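Local coordinates for uncharacterized protein (Bacteroides ovatus, PDB 4ID2), which is of unknown function but belongs to the DUF4738 family and folds into a beta-barrel-like structure, at residues S50-D55 against D70-L75; F89-F94 against S104-E109; T83-T88 against G146-Q151; T31-T36 against H46-R51. All coordinates share one frame; numbering follows the deposited sequence.

Contact 1 (S50-D55 against D70-L75); sequences SRTPDD and DNKIVL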
loop_
_atom_site.group_PDB
_atom_site.type_symbol
_atom_site.label_atom_id
_atom_site.label_comp_id
_atom_site.label_asym_id
_atom_site.label_seq_id
_atom_site.Cartn_x
_atom_site.Cartn_y
_atom_site.Cartn_z
ATOM N N SER A 50 -11.535 2.195 -24.792
ATOM C CA SER A 50 -12.858 1.574 -24.845
ATOM C C SER A 50 -12.856 0.232 -24.163
ATOM O O SER A 50 -12.172 -0.674 -24.632
ATOM C CB SER A 50 -13.303 1.384 -26.295
ATOM O OG SER A 50 -13.347 2.615 -26.994
ATOM N N ARG A 51 -13.640 0.085 -23.077
ATOM C CA ARG A 51 -13.780 -1.190 -22.388
ATOM C C ARG A 51 -15.065 -1.847 -22.834
ATOM O O ARG A 51 -16.105 -1.193 -22.868
ATOM C CB ARG A 51 -13.790 -1.006 -20.877
ATOM C CG ARG A 51 -13.690 -2.314 -20.094
ATOM C CD ARG A 51 -13.899 -2.051 -18.626
ATOM N NE ARG A 51 -15.313 -1.817 -18.341
ATOM C CZ ARG A 51 -15.794 -1.224 -17.252
ATOM N NH1 ARG A 51 -17.098 -1.045 -17.110
ATOM N NH2 ARG A 51 -14.973 -0.804 -16.291
ATOM N N THR A 52 -14.998 -3.121 -23.207
ATOM C CA THR A 52 -16.176 -3.885 -23.587
ATOM C C THR A 52 -16.040 -5.285 -23.030
ATOM O O THR A 52 -14.910 -5.763 -22.858
ATOM C CB THR A 52 -16.375 -3.924 -25.117
ATOM O OG1 THR A 52 -15.232 -4.536 -25.720
ATOM C CG2 THR A 52 -16.632 -2.543 -25.721
ATOM N N PRO A 53 -17.160 -5.975 -22.747
ATOM C CA PRO A 53 -17.047 -7.370 -22.310
ATOM C C PRO A 53 -16.489 -8.226 -23.441
ATOM O O PRO A 53 -16.835 -8.003 -24.606
ATOM C CB PRO A 53 -18.490 -7.768 -21.950
ATOM C CG PRO A 53 -19.300 -6.534 -22.046
ATOM C CD PRO A 53 -18.571 -5.573 -22.908
ATOM N N ASP A 54 -15.609 -9.176 -23.108
ATOM C CA ASP A 54 -15.042 -10.088 -24.089
ATOM C C ASP A 54 -15.546 -11.489 -23.759
ATOM O O ASP A 54 -15.109 -12.113 -22.788
ATOM C CB ASP A 54 -13.507 -10.007 -24.119
ATOM C CG ASP A 54 -12.883 -10.637 -25.359
ATOM O OD1 ASP A 54 -13.595 -11.358 -26.083
ATOM O OD2 ASP A 54 -11.671 -10.440 -25.579
ATOM N N ASP A 55 -16.493 -11.969 -24.575
ATOM C CA ASP A 55 -17.100 -13.292 -24.408
ATOM C C ASP A 55 -16.125 -14.430 -24.757
ATOM O O ASP A 55 -16.356 -15.565 -24.345
ATOM C CB ASP A 55 -18.365 -13.408 -25.274
ATOM C CG ASP A 55 -19.452 -12.404 -24.914
ATOM O OD1 ASP A 55 -19.252 -11.194 -25.169
ATOM O OD2 ASP A 55 -20.522 -12.835 -24.422
ATOM N N ASP A 70 -15.125 -11.541 -18.477
ATOM C CA ASP A 70 -13.997 -10.616 -18.386
ATOM C C ASP A 70 -14.070 -9.573 -19.517
ATOM O O ASP A 70 -14.854 -9.734 -20.459
ATOM C CB ASP A 70 -12.679 -11.399 -18.440
ATOM C CG ASP A 70 -11.469 -10.688 -17.865
ATOM O OD1 ASP A 70 -11.587 -9.488 -17.512
ATOM O OD2 ASP A 70 -10.403 -11.315 -17.793
ATOM N N ASN A 71 -13.264 -8.500 -19.416
ATOM C CA ASN A 71 -13.267 -7.422 -20.400
ATOM C C ASN A 71 -11.979 -7.314 -21.191
ATOM O O ASN A 71 -10.922 -7.765 -20.750
ATOM C CB ASN A 71 -13.484 -6.073 -19.691
ATOM C CG ASN A 71 -14.722 -6.028 -18.835
ATOM O OD1 ASN A 71 -15.845 -5.976 -19.340
ATOM N ND2 ASN A 71 -14.558 -6.051 -17.519
ATOM N N LYS A 72 -12.082 -6.646 -22.346
ATOM C CA LYS A 72 -10.955 -6.242 -23.177
ATOM C C LYS A 72 -10.967 -4.720 -23.183
ATOM O O LYS A 72 -12.045 -4.132 -23.061
ATOM C CB LYS A 72 -11.013 -6.823 -24.603
ATOM C CG LYS A 72 -12.145 -6.308 -25.487
ATOM C CD LYS A 72 -12.122 -6.990 -26.860
ATOM C CE LYS A 72 -13.236 -6.498 -27.746
ATOM N NZ LYS A 72 -13.161 -7.090 -29.106
ATOM N N ILE A 73 -9.797 -4.077 -23.302
ATOM C CA ILE A 73 -9.722 -2.624 -23.358
ATOM C C ILE A 73 -8.915 -2.231 -24.579
ATOM O O ILE A 73 -7.733 -2.543 -24.636
ATOM C CB ILE A 73 -9.152 -2.001 -22.052
ATOM C CG1 ILE A 73 -10.163 -2.190 -20.897
ATOM C CG2 ILE A 73 -8.883 -0.512 -22.262
ATOM C CD1 ILE A 73 -9.759 -1.686 -19.566
ATOM N N VAL A 74 -9.531 -1.532 -25.543
ATOM C CA VAL A 74 -8.815 -1.053 -26.721
ATOM C C VAL A 74 -8.278 0.336 -26.391
ATOM O O VAL A 74 -9.068 1.221 -26.083
ATOM C CB VAL A 74 -9.701 -1.040 -27.989
ATOM C CG1 VAL A 74 -8.937 -0.459 -29.185
ATOM C CG2 VAL A 74 -10.213 -2.444 -28.313
ATOM N N LEU A 75 -6.952 0.523 -26.448
ATOM C CA LEU A 75 -6.304 1.810 -26.222
ATOM C C LEU A 75 -5.771 2.285 -27.568
ATOM O O LEU A 75 -4.892 1.642 -28.124
ATOM C CB LEU A 75 -5.186 1.683 -25.158
ATOM C CG LEU A 75 -4.121 2.805 -25.057
ATOM C CD1 LEU A 75 -4.722 4.183 -24.964
ATOM C CD2 LEU A 75 -3.246 2.611 -23.824
HETATM O O HOH W 1 -13.121 -2.795 -26.016
HETATM O O HOH W 2 -10.275 2.597 -28.126
HETATM O O HOH W 3 -17.009 -3.628 -20.015
HETATM O O HOH W 4 -14.786 -9.461 -28.186
#
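Five backbone hydrogen bonds join S50-D55 to D70-L75 as an antiparallel ladder. The shortest, D54 N to D70 O at 2.8 Å, is nearly straight (170° at the hydrogen). S50 and V74 exchange a reciprocal pair, as do T52 and K72, whose N-H groups meet the opposing carbonyls almost along the C=O axis. A water links R51 NE to N71 OD1, while R51 NH2 donates to E109 O and N71 ND2 to L108 O. On the face bearing S50, T52, K72 and V74, K72 CG takes the crowded position between N and carbonyl carbon (chi1 67°). Its extended chain then lies alongside T52, K72 CE 3.5 Å from T52 OG1, and crosses D54, K72 CD 3.7 Å from D54 OD2. K72 NZ reaches D54 OD1 through a water. An alanine here would lose this chain and its water-mediated link, and would probably leave the T52 and D54 side chains less well packed. On the opposite face R51 CG meets I73 CG1 obliquely at 3.6 Å. Strand 67-79 also pairs with strand 82-89, whose T88 touches K72, while I73 packs against L108 and I111 of strand 107-116.

Contact 2 (F89-F94 against S104-E109); sequences FTKNDF and SKSILE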
loop_
_atom_site.group_PDB
_atom_site.type_symbol
_atom_site.label_atom_id
_atom_site.label_comp_id
_atom_site.label_asym_id
_atom_site.label_seq_id
_atom_site.Cartn_x
_atom_site.Cartn_y
_atom_site.Cartn_z
ATOM N N PHE A 89 -6.107 -4.613 -25.044
ATOM C CA PHE A 89 -5.580 -5.071 -23.767
ATOM C C PHE A 89 -6.515 -6.054 -23.081
ATOM O O PHE A 89 -7.731 -5.909 -23.157
ATOM C CB PHE A 89 -5.332 -3.902 -22.791
ATOM C CG PHE A 89 -4.037 -3.167 -23.010
ATOM C CD1 PHE A 89 -2.863 -3.617 -22.440
ATOM C CD2 PHE A 89 -3.995 -2.011 -23.767
ATOM C CE1 PHE A 89 -1.669 -2.940 -22.645
ATOM C CE2 PHE A 89 -2.792 -1.319 -23.947
ATOM C CZ PHE A 89 -1.645 -1.784 -23.380
ATOM N N THR A 90 -5.935 -7.014 -22.359
ATOM C CA THR A 90 -6.646 -7.957 -21.487
ATOM C C THR A 90 -5.811 -8.087 -20.222
ATOM O O THR A 90 -4.644 -7.700 -20.228
ATOM C CB THR A 90 -6.895 -9.323 -22.167
ATOM O OG1 THR A 90 -5.661 -10.019 -22.331
ATOM C CG2 THR A 90 -7.600 -9.197 -23.495
ATOM N N LYS A 91 -6.369 -8.659 -19.151
ATOM C CA LYS A 91 -5.604 -8.861 -17.913
ATOM C C LYS A 91 -4.331 -9.720 -18.159
ATOM O O LYS A 91 -3.346 -9.561 -17.442
ATOM C CB LYS A 91 -6.484 -9.493 -16.812
ATOM C CG LYS A 91 -6.957 -10.913 -17.109
ATOM C CD LYS A 91 -7.815 -11.451 -15.997
ATOM C CE LYS A 91 -8.153 -12.902 -16.234
ATOM N NZ LYS A 91 -9.363 -13.318 -15.486
ATOM N N ASN A 92 -4.332 -10.567 -19.210
ATOM C CA ASN A 92 -3.194 -11.428 -19.553
ATOM C C ASN A 92 -1.968 -10.622 -20.018
ATOM O O ASN A 92 -0.856 -11.128 -19.895
ATOM C CB ASN A 92 -3.595 -12.466 -20.596
ATOM C CG ASN A 92 -4.841 -13.224 -20.201
ATOM O OD1 ASN A 92 -5.902 -13.061 -20.804
ATOM N ND2 ASN A 92 -4.770 -13.967 -19.106
ATOM N N ASP A 93 -2.146 -9.352 -20.450
ATOM C CA ASP A 93 -1.019 -8.462 -20.788
ATOM C C ASP A 93 -0.160 -8.112 -19.564
ATOM O O ASP A 93 0.931 -7.577 -19.737
ATOM C CB ASP A 93 -1.513 -7.150 -21.423
ATOM C CG ASP A 93 -1.994 -7.340 -22.835
ATOM O OD1 ASP A 93 -1.145 -7.522 -23.726
ATOM O OD2 ASP A 93 -3.218 -7.343 -23.043
ATOM N N PHE A 94 -0.664 -8.371 -18.341
ATOM C CA PHE A 94 0.029 -8.123 -17.082
ATOM C C PHE A 94 0.506 -9.440 -16.434
ATOM O O PHE A 94 0.895 -9.428 -15.272
ATOM C CB PHE A 94 -0.918 -7.366 -16.126
ATOM C CG PHE A 94 -1.472 -6.081 -16.711
ATOM C CD1 PHE A 94 -2.627 -6.088 -17.479
ATOM C CD2 PHE A 94 -0.823 -4.871 -16.512
ATOM C CE1 PHE A 94 -3.119 -4.908 -18.046
ATOM C CE2 PHE A 94 -1.319 -3.690 -17.081
ATOM C CZ PHE A 94 -2.461 -3.720 -17.845
ATOM N N SER A 104 -6.009 -14.989 -12.468
ATOM C CA SER A 104 -7.126 -15.831 -12.919
ATOM C C SER A 104 -8.451 -15.467 -12.213
ATOM O O SER A 104 -9.498 -15.495 -12.854
ATOM C CB SER A 104 -6.811 -17.307 -12.690
ATOM O OG SER A 104 -6.504 -17.566 -11.330
ATOM N N LYS A 105 -8.398 -15.098 -10.913
ATOM C CA LYS A 105 -9.589 -14.730 -10.132
ATOM C C LYS A 105 -10.039 -13.251 -10.325
ATOM O O LYS A 105 -11.044 -12.867 -9.725
ATOM C CB LYS A 105 -9.328 -14.962 -8.629
ATOM C CG LYS A 105 -9.033 -16.406 -8.241
ATOM C CD LYS A 105 -8.649 -16.497 -6.764
ATOM C CE LYS A 105 -8.271 -17.891 -6.332
ATOM N NZ LYS A 105 -7.921 -17.945 -4.887
ATOM N N SER A 106 -9.329 -12.427 -11.135
ATOM C CA SER A 106 -9.654 -10.999 -11.320
ATOM C C SER A 106 -10.179 -10.676 -12.726
ATOM O O SER A 106 -10.049 -11.502 -13.620
ATOM C CB SER A 106 -8.414 -10.147 -11.055
ATOM O OG SER A 106 -7.495 -10.166 -12.136
ATOM N N ILE A 107 -10.731 -9.456 -12.927
ATOM C CA ILE A 107 -11.212 -9.008 -14.244
ATOM C C ILE A 107 -10.598 -7.646 -14.589
ATOM O O ILE A 107 -10.457 -6.805 -13.701
ATOM C CB ILE A 107 -12.767 -8.967 -14.352
ATOM C CG1 ILE A 107 -13.407 -8.087 -13.281
ATOM C CG2 ILE A 107 -13.339 -10.383 -14.314
ATOM C CD1 ILE A 107 -14.880 -7.813 -13.517
ATOM N N LEU A 108 -10.245 -7.422 -15.879
ATOM C CA LEU A 108 -9.685 -6.143 -16.315
ATOM C C LEU A 108 -10.751 -5.075 -16.121
ATOM O O LEU A 108 -11.834 -5.184 -16.687
ATOM C CB LEU A 108 -9.210 -6.206 -17.783
ATOM C CG LEU A 108 -8.541 -4.930 -18.322
ATOM C CD1 LEU A 108 -7.289 -4.571 -17.522
ATOM C CD2 LEU A 108 -8.193 -5.063 -19.787
ATOM N N GLU A 109 -10.474 -4.091 -15.273
ATOM C CA GLU A 109 -11.434 -3.057 -14.912
ATOM C C GLU A 109 -11.266 -1.794 -15.723
ATOM O O GLU A 109 -12.267 -1.194 -16.093
ATOM C CB GLU A 109 -11.283 -2.706 -13.417
ATOM C CG GLU A 109 -12.410 -1.839 -12.862
ATOM C CD GLU A 109 -12.233 -1.360 -11.434
ATOM O OE1 GLU A 109 -11.075 -1.132 -11.012
ATOM O OE2 GLU A 109 -13.263 -1.155 -10.752
HETATM O O HOH W 5 -10.240 -16.325 -15.652
#
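S104, in helix 100-104, presents its carbonyl to the ammonium of K91: K91 NZ makes a weak hydrogen bond to S104 O at 3.4 Å, and a water that donates to S104 O and accepts from K91 NZ reinforces it. The S104 hydroxyl itself bonds back to the helix at N101 O. The carbonyl of S106 takes the strong bond, K91 NZ to S106 O at 2.7 Å, with the nitrogen almost on the C=O axis (171°). K91 reaches both carbonyls because CG sits in the crowded position (chi1 66°) and the remaining chain is extended. The buried S106 hydroxyl is satisfied by L103 O. At I107 the strand begins, and its side chain turns away. L108 then comes back toward F89-F94, CG anti to the backbone N (chi1 -177°), so that its two methyls divide the work: L108 CD2 lies 3.5 Å from F89 O and 3.7 Å from T90 CA, and L108 CD1 approaches F94 CE1 at 4.2 Å. The residues they meet flank the 3-10 turn 91-93, which is tied by T90 N to D93 OD2 (2.8 Å) and D93 N to T90 O (3.0 Å). Around this buried corner, F89 and F94 both pack on I140 of strand 134-142, F94 also on A125 of strand 121-128, and L108 on I73 of strand 67-79, whose D70 OD1 accepts from L108 N.

Contact 3 (T83-T88 against G146-Q151); sequences TVLNKT and GKMSIQ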
loop_
_atom_site.group_PDB
_atom_site.type_symbol
_atom_site.label_atom_id
_atom_site.label_comp_id
_atom_site.label_asym_id
_atom_site.label_seq_id
_atom_site.Cartn_x
_atom_site.Cartn_y
_atom_site.Cartn_z
ATOM N N THR A 83 -0.661 7.056 -35.721
ATOM C CA THR A 83 -1.140 6.226 -34.619
ATOM C C THR A 83 0.107 5.720 -33.892
ATOM O O THR A 83 0.886 4.955 -34.458
ATOM C CB THR A 83 -2.067 5.119 -35.131
ATOM O OG1 THR A 83 -3.314 5.695 -35.524
ATOM C CG2 THR A 83 -2.281 4.005 -34.103
ATOM N N VAL A 84 0.309 6.177 -32.653
ATOM C CA VAL A 84 1.466 5.797 -31.837
ATOM C C VAL A 84 1.264 4.372 -31.317
ATOM O O VAL A 84 2.202 3.573 -31.343
ATOM C CB VAL A 84 1.686 6.821 -30.692
ATOM C CG1 VAL A 84 2.780 6.359 -29.727
ATOM C CG2 VAL A 84 2.008 8.197 -31.270
ATOM N N LEU A 85 0.046 4.055 -30.870
ATOM C CA LEU A 85 -0.290 2.730 -30.362
ATOM C C LEU A 85 -1.775 2.428 -30.541
ATOM O O LEU A 85 -2.608 3.285 -30.266
ATOM C CB LEU A 85 0.074 2.649 -28.867
ATOM C CG LEU A 85 -0.134 1.269 -28.215
ATOM C CD1 LEU A 85 1.135 0.776 -27.556
ATOM C CD2 LEU A 85 -1.277 1.300 -27.211
ATOM N N ASN A 86 -2.097 1.212 -30.988
ATOM C CA ASN A 86 -3.465 0.727 -31.145
ATOM C C ASN A 86 -3.477 -0.727 -30.692
ATOM O O ASN A 86 -3.272 -1.626 -31.504
ATOM C CB ASN A 86 -3.951 0.897 -32.588
ATOM C CG ASN A 86 -5.393 0.483 -32.789
ATOM O OD1 ASN A 86 -6.276 0.869 -32.033
ATOM N ND2 ASN A 86 -5.665 -0.345 -33.784
ATOM N N LYS A 87 -3.633 -0.951 -29.378
ATOM C CA LYS A 87 -3.582 -2.289 -28.789
ATOM C C LYS A 87 -4.868 -2.685 -28.087
ATOM O O LYS A 87 -5.460 -1.867 -27.389
ATOM C CB LYS A 87 -2.444 -2.338 -27.751
ATOM C CG LYS A 87 -2.223 -3.725 -27.153
ATOM C CD LYS A 87 -0.855 -3.853 -26.533
ATOM C CE LYS A 87 -0.688 -5.161 -25.806
ATOM N NZ LYS A 87 -0.707 -6.337 -26.724
ATOM N N THR A 88 -5.249 -3.966 -28.214
ATOM C CA THR A 88 -6.348 -4.555 -27.467
ATOM C C THR A 88 -5.719 -5.132 -26.209
ATOM O O THR A 88 -4.854 -6.006 -26.304
ATOM C CB THR A 88 -7.104 -5.594 -28.286
ATOM O OG1 THR A 88 -7.655 -4.954 -29.435
ATOM C CG2 THR A 88 -8.225 -6.264 -27.483
ATOM N N GLY A 146 6.090 4.774 -29.575
ATOM C CA GLY A 146 5.240 3.605 -29.388
ATOM C C GLY A 146 5.786 2.422 -28.610
ATOM O O GLY A 146 5.104 1.396 -28.561
ATOM N N LYS A 147 6.986 2.524 -27.983
ATOM C CA LYS A 147 7.512 1.404 -27.186
ATOM C C LYS A 147 6.739 1.360 -25.880
ATOM O O LYS A 147 6.686 2.358 -25.166
ATOM C CB LYS A 147 9.028 1.499 -26.944
ATOM C CG LYS A 147 9.853 1.289 -28.211
ATOM C CD LYS A 147 11.339 1.518 -27.979
ATOM C CE LYS A 147 12.156 1.200 -29.206
ATOM N NZ LYS A 147 13.592 1.535 -29.015
HETATM N N MSE A 148 6.084 0.232 -25.602
HETATM C CA MSE A 148 5.224 0.081 -24.443
HETATM C C MSE A 148 5.846 -0.831 -23.380
HETATM O O MSE A 148 6.446 -1.845 -23.721
HETATM C CB MSE A 148 3.886 -0.484 -24.918
HETATM C CG MSE A 148 2.807 -0.458 -23.862
HETATM SE SE MSE A 148 2.003 -2.163 -23.553
HETATM C CE MSE A 148 3.563 -3.234 -23.092
ATOM N N SER A 149 5.684 -0.475 -22.090
ATOM C CA SER A 149 6.166 -1.282 -20.961
ATOM C C SER A 149 5.095 -1.354 -19.869
ATOM O O SER A 149 4.300 -0.431 -19.732
ATOM C CB SER A 149 7.469 -0.723 -20.399
ATOM O OG SER A 149 7.350 0.624 -19.983
ATOM N N ILE A 150 5.062 -2.475 -19.127
ATOM C CA ILE A 150 4.105 -2.755 -18.056
ATOM C C ILE A 150 4.824 -2.817 -16.725
ATOM O O ILE A 150 5.887 -3.417 -16.647
ATOM C CB ILE A 150 3.381 -4.111 -18.323
ATOM C CG1 ILE A 150 2.669 -4.139 -19.686
ATOM C CG2 ILE A 150 2.415 -4.464 -17.202
ATOM C CD1 ILE A 150 1.684 -3.056 -19.924
ATOM N N GLN A 151 4.206 -2.272 -15.659
ATOM C CA GLN A 151 4.773 -2.308 -14.309
ATOM C C GLN A 151 3.693 -2.545 -13.265
ATOM O O GLN A 151 2.534 -2.163 -13.452
ATOM C CB GLN A 151 5.509 -0.994 -13.949
ATOM C CG GLN A 151 6.530 -0.455 -14.966
ATOM C CD GLN A 151 5.955 0.261 -16.176
ATOM O OE1 GLN A 151 6.366 -0.003 -17.309
ATOM N NE2 GLN A 151 5.064 1.233 -15.987
#
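No hydrogen bond crosses between T83-T88 and G146-Q151, although both are largely strand: the contact is made by side chains and by one tightly placed glycine. In this beta-barrel-like fold it brings together strands of the two sheets, 82-89, which pairs with 67-79, and 148-158, an outermost strand of the antiparallel four-stranded sheet within the chain. A classic beta bulge marks the first segment, V84 and L85 both facing L77, and the chain turns a corner at V84. At this corner V84 O lies 3.6 Å from G146 CA. G146 has a positive phi (79°, with psi 7°), which by itself favours glycine, and a CB built on it would stand 2.7 Å from V84 O, a clash. Two different geometric reasons therefore point to a residue without a side chain. Next to the carbonyl, V84 CG1, anti to the backbone N, rests 3.7 Å from both G146 N and G146 CA. L85 continues the contact one residue on. It points toward the other segment, and with CG also anti to the backbone N (chi1 -176°) its side chain crosses M148, here selenomethionine, obliquely; L85 CD1 lies 4.0 Å from M148 CB. The M148 chain bends at chi2 and chi3, and its side chain also packs on I140 and I142 of the adjoining strand 134-142. At the far end of this partly exposed seam, K87 CD approaches the selenium, M148 SE, at 4.5 Å.

Contact 4 (T31-T36 against H46-R51); sequences TSKSET and HSLVSR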
loop_
_atom_site.group_PDB
_atom_site.type_symbol
_atom_site.label_atom_id
_atom_site.label_comp_id
_atom_site.label_asym_id
_atom_site.label_seq_id
_atom_site.Cartn_x
_atom_site.Cartn_y
_atom_site.Cartn_z
ATOM N N THR A 31 -20.275 -1.024 -20.829
ATOM C CA THR A 31 -19.224 -0.559 -21.735
ATOM C C THR A 31 -18.778 0.865 -21.367
ATOM O O THR A 31 -19.531 1.806 -21.632
ATOM C CB THR A 31 -19.718 -0.576 -23.190
ATOM O OG1 THR A 31 -20.887 0.235 -23.287
ATOM C CG2 THR A 31 -20.016 -1.977 -23.697
ATOM N N SER A 32 -17.580 1.037 -20.773
ATOM C CA SER A 32 -17.057 2.378 -20.457
ATOM C C SER A 32 -16.170 2.847 -21.593
ATOM O O SER A 32 -15.499 2.035 -22.227
ATOM C CB SER A 32 -16.289 2.397 -19.138
ATOM O OG SER A 32 -15.322 1.366 -19.096
ATOM N N LYS A 33 -16.160 4.154 -21.847
ATOM C CA LYS A 33 -15.390 4.750 -22.932
ATOM C C LYS A 33 -14.971 6.177 -22.558
ATOM O O LYS A 33 -15.738 6.870 -21.893
ATOM C CB LYS A 33 -16.272 4.749 -24.188
ATOM C CG LYS A 33 -15.627 5.200 -25.485
ATOM C CD LYS A 33 -16.636 5.014 -26.624
ATOM C CE LYS A 33 -16.246 5.665 -27.932
ATOM N NZ LYS A 33 -15.382 4.789 -28.770
ATOM N N SER A 34 -13.771 6.610 -22.968
ATOM C CA SER A 34 -13.334 7.991 -22.731
ATOM C C SER A 34 -12.232 8.385 -23.701
ATOM O O SER A 34 -11.470 7.535 -24.158
ATOM C CB SER A 34 -12.879 8.214 -21.292
ATOM O OG SER A 34 -11.775 7.400 -20.948
ATOM N N GLU A 35 -12.201 9.674 -24.040
ATOM C CA GLU A 35 -11.254 10.286 -24.971
ATOM C C GLU A 35 -10.490 11.353 -24.189
ATOM O O GLU A 35 -11.127 12.193 -23.564
ATOM C CB GLU A 35 -12.027 10.869 -26.186
ATOM C CG GLU A 35 -11.319 11.928 -27.025
ATOM C CD GLU A 35 -10.175 11.490 -27.918
ATOM O OE1 GLU A 35 -9.704 10.340 -27.781
ATOM O OE2 GLU A 35 -9.742 12.312 -28.759
ATOM N N THR A 36 -9.147 11.318 -24.211
ATOM C CA THR A 36 -8.312 12.274 -23.484
ATOM C C THR A 36 -7.339 12.972 -24.421
ATOM O O THR A 36 -6.649 12.310 -25.194
ATOM C CB THR A 36 -7.539 11.576 -22.354
ATOM O OG1 THR A 36 -8.458 10.828 -21.566
ATOM C CG2 THR A 36 -6.806 12.559 -21.452
ATOM N N HIS A 46 -4.044 12.417 -28.781
ATOM C CA HIS A 46 -5.452 12.055 -28.569
ATOM C C HIS A 46 -5.455 10.609 -28.116
ATOM O O HIS A 46 -4.832 9.784 -28.776
ATOM C CB HIS A 46 -6.291 12.233 -29.849
ATOM C CG HIS A 46 -6.698 13.643 -30.138
ATOM N ND1 HIS A 46 -5.788 14.684 -30.091
ATOM C CD2 HIS A 46 -7.891 14.125 -30.556
ATOM C CE1 HIS A 46 -6.465 15.772 -30.429
ATOM N NE2 HIS A 46 -7.738 15.486 -30.702
ATOM N N SER A 47 -6.087 10.298 -26.979
ATOM C CA SER A 47 -6.105 8.941 -26.442
ATOM C C SER A 47 -7.524 8.464 -26.274
ATOM O O SER A 47 -8.250 9.030 -25.465
ATOM C CB SER A 47 -5.376 8.904 -25.104
ATOM O OG SER A 47 -5.419 7.615 -24.519
ATOM N N LEU A 48 -7.931 7.436 -27.022
ATOM C CA LEU A 48 -9.270 6.863 -26.909
ATOM C C LEU A 48 -9.145 5.507 -26.237
ATOM O O LEU A 48 -8.342 4.686 -26.691
ATOM C CB LEU A 48 -9.925 6.737 -28.298
ATOM C CG LEU A 48 -11.329 6.104 -28.334
ATOM C CD1 LEU A 48 -12.368 7.003 -27.671
ATOM C CD2 LEU A 48 -11.748 5.788 -29.766
ATOM N N VAL A 49 -9.916 5.279 -25.156
ATOM C CA VAL A 49 -9.916 4.006 -24.440
ATOM C C VAL A 49 -11.343 3.475 -24.419
ATOM O O VAL A 49 -12.260 4.221 -24.102
ATOM C CB VAL A 49 -9.324 4.112 -23.018
ATOM C CG1 VAL A 49 -9.281 2.739 -22.366
ATOM C CG2 VAL A 49 -7.920 4.698 -23.061
ATOM N N SER A 50 -11.535 2.195 -24.792
ATOM C CA SER A 50 -12.858 1.574 -24.845
ATOM C C SER A 50 -12.856 0.232 -24.163
ATOM O O SER A 50 -12.172 -0.674 -24.632
ATOM C CB SER A 50 -13.303 1.384 -26.295
ATOM O OG SER A 50 -13.347 2.615 -26.994
ATOM N N ARG A 51 -13.640 0.085 -23.077
ATOM C CA ARG A 51 -13.780 -1.190 -22.388
ATOM C C ARG A 51 -15.065 -1.847 -22.834
ATOM O O ARG A 51 -16.105 -1.193 -22.868
ATOM C CB ARG A 51 -13.790 -1.006 -20.877
ATOM C CG ARG A 51 -13.690 -2.314 -20.094
ATOM C CD ARG A 51 -13.899 -2.051 -18.626
ATOM N NE ARG A 51 -15.313 -1.817 -18.341
ATOM C CZ ARG A 51 -15.794 -1.224 -17.252
ATOM N NH1 ARG A 51 -17.098 -1.045 -17.110
ATOM N NH2 ARG A 51 -14.973 -0.804 -16.291
HETATM O O HOH W 6 -7.347 7.799 -22.614
#
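Backbone bonds carry most of this antiparallel hairpin pairing. S34 with V49 and T36 with S47 are reciprocal hydrogen-bonded pairs, the shortest bond being S47 N to T36 O at 2.7 Å, and R51 N to S32 O (2.8 Å) extends the ladder beyond strand 33-36. CA-H...O contacts fill the alternate positions. Among polar side chains, S32 OG stands over one face of the R51 guanidinium, 3.2 Å above its centre, at an angle too poor for a hydrogen bond to R51 NE. R51 NH1 bonds to Q30 O, and NH2 to E109 O. A leucine here would lose the guanidinium with these two bonds and the group under S32 OG, and would probably loosen the hold of this strand end on strand 107-116. K33 NZ makes a weak bond to S50 OG. E35, bent at chi2 (72°), brings OE1 to 3.0 Å from S47 O, two acceptors facing each other; with D37 also near, its ionisation would probably be disfavoured. E35 OE2 lies 3.2 Å from H46 CD2, carboxylate and ring planes 58° apart. In van der Waals contact, L48 CD1 lies 3.7 Å from S34 O. On one flank strand 43-53 pairs with strand 67-79, V49 resting on I73 and L75, while S47 OG bonds to Y123 OH of strand 121-128 in the other sheet. On the opposite flank, S34-T36 pair antiparallel with a strand of the second subunit, continuing the sheet across the interface.

Contacts 1 and 4 share S50 and R51 on strand 43-53, which lies between strands 33-40 and 67-79; their centres are about 11 Å apart. Strand 82-89 continues that sheet from contact 1 to contact 3, L75 N meeting K87 O at 3.0 Å. Contact 2 lies about 10 Å from contact 1, centre to centre. A probable hydrogen bond, I73 O to F89 N (2.7 Å), joins them across neighbouring strands, and I73 CG1 packs on L108 CD2 at 3.7 Å. Contact 2 also touches contact 3, with F94 CD2 and I150 CG2 3.3 Å apart. No active site is known; a sulfate, probably from the crystallisation liquor, lies about 3 Å from the D54 side chain.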